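Local coordinates for putative lipoprotein (Pectobacterium atrosepticum SCRI1043, PDB 3BDU), which is of unknown function but belongs to the DUF903 family of small bacterial lipoproteins, probably tethered to the cell membrane through a lipidated N-terminus, at the interface of chains A and B. Numbering follows the deposited sequence. Chains: chain A/B, Putative lipoprotein.

The interface of chains A and B. Residues chain A 10, 48-49; chain B 11, 13, 46.
In this contact between two DUF903 domains (the lipoprotein without its N-terminal signal segment), the start of strand 47-52 of chain A sends A:Lys48 and A:Glu49 toward B:Asp11 and B:Arg13, on the loop between strands 4-9 and 14-18. The structure alone does not show whether this pairing forms in the cell. A:Lys48 has CG anti to its backbone N (chi1 -178°) and an extended chain, carrying the ammonium NZ to 2.8 Å from the carboxylate OD2 of B:Asp11, a hydrogen-bonded salt bridge nearly along that oxygen's C-O axis. Tip to tip, NH1 of B:Arg13 gives OE1 of A:Glu49 a nearly straight 2.9 Å hydrogen bond within a salt bridge. That oxygen lies in the guanidinium plane, but the donor stands above the carboxylate plane, the groups turned 59° apart. OD1 of B:Asp11 takes NE of B:Arg13 at 2.8 Å on its syn side and the backbone N of B:Arg13 at 3.2 Å. The in-plane NE bond helps fix the guanidinium's rotation; the backbone N holds the carboxylate beside it. NZ of A:Lys48 and NH2 of B:Arg13 lie 4.1 Å apart, their like charge probably offset by the two carboxylates. B:Asn46, ending 3-10 helix 44-46, crosses the A:Lys48 chain at about a right angle, OD1 of B:Asn46 lying 3.8 Å from CG of A:Lys48. The O of water 1 bridges the chains by hydrogen bonds, 2.6 Å from ND2 of B:Asn46 and 2.8 Å from ND2 of A:Asn10.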
loop_
_atom_site.group_PDB
_atom_site.type_symbol
_atom_site.label_atom_id
_atom_site.label_comp_id
_atom_site.label_asym_id
_atom_site.label_seq_id
_atom_site.Cartn_x
_atom_site.Cartn_y
_atom_site.Cartn_z
ATOM N N ASN A 10 -15.361 -8.403 -1.720
ATOM C CA ASN A 10 -15.822 -7.253 -0.967
ATOM C C ASN A 10 -17.045 -6.611 -1.607
ATOM O O ASN A 10 -17.485 -5.542 -1.187
ATOM C CB ASN A 10 -14.693 -6.232 -0.782
ATOM C CG ASN A 10 -13.781 -6.589 0.384
ATOM O OD1 ASN A 10 -14.252 -6.967 1.462
ATOM N ND2 ASN A 10 -12.475 -6.460 0.182
ATOM N N LYS A 48 -12.178 -10.613 0.426
ATOM C CA LYS A 48 -12.336 -10.454 1.864
ATOM C C LYS A 48 -11.918 -11.691 2.648
ATOM O O LYS A 48 -11.142 -11.601 3.599
ATOM C CB LYS A 48 -13.796 -10.114 2.180
ATOM C CG LYS A 48 -14.081 -9.872 3.649
ATOM C CD LYS A 48 -15.529 -9.458 3.857
ATOM C CE LYS A 48 -15.785 -9.051 5.305
ATOM N NZ LYS A 48 -17.211 -8.681 5.543
ATOM N N GLU A 49 -12.450 -12.843 2.255
ATOM C CA GLU A 49 -12.151 -14.098 2.937
ATOM C C GLU A 49 -12.149 -15.250 1.950
ATOM O O GLU A 49 -12.626 -15.122 0.819
ATOM C CB GLU A 49 -13.206 -14.390 4.006
ATOM C CG GLU A 49 -13.470 -13.260 4.968
ATOM C CD GLU A 49 -14.638 -13.563 5.887
ATOM O OE1 GLU A 49 -14.459 -14.339 6.848
ATOM O OE2 GLU A 49 -15.740 -13.032 5.635
ATOM N N ASP B 11 -15.646 -5.594 10.220
ATOM C CA ASP B 11 -17.099 -5.543 10.375
ATOM C C ASP B 11 -17.597 -5.879 11.775
ATOM O O ASP B 11 -18.794 -6.074 11.986
ATOM C CB ASP B 11 -17.789 -6.459 9.361
ATOM C CG ASP B 11 -17.244 -7.873 9.379
ATOM O OD1 ASP B 11 -17.104 -8.455 10.476
ATOM O OD2 ASP B 11 -16.961 -8.405 8.286
ATOM N N ARG B 13 -16.863 -8.629 13.649
ATOM C CA ARG B 13 -16.928 -10.030 14.042
ATOM C C ARG B 13 -15.818 -10.400 15.024
ATOM O O ARG B 13 -14.807 -9.703 15.145
ATOM C CB ARG B 13 -16.836 -10.947 12.819
ATOM C CG ARG B 13 -18.100 -11.024 11.968
ATOM C CD ARG B 13 -17.837 -11.876 10.737
ATOM N NE ARG B 13 -16.880 -11.219 9.852
ATOM C CZ ARG B 13 -16.093 -11.848 8.985
ATOM N NH1 ARG B 13 -16.131 -13.168 8.878
ATOM N NH2 ARG B 13 -15.271 -11.149 8.213
ATOM N N ASN B 46 -8.682 -6.762 6.642
ATOM C CA ASN B 46 -9.971 -6.951 7.305
ATOM C C ASN B 46 -9.814 -7.363 8.768
ATOM O O ASN B 46 -10.804 -7.552 9.475
ATOM C CB ASN B 46 -10.799 -8.004 6.563
ATOM C CG ASN B 46 -11.449 -7.457 5.307
ATOM O OD1 ASN B 46 -12.509 -6.829 5.366
ATOM N ND2 ASN B 46 -10.812 -7.680 4.164
HETATM O O HOH W 1 -10.566 -6.015 2.151
#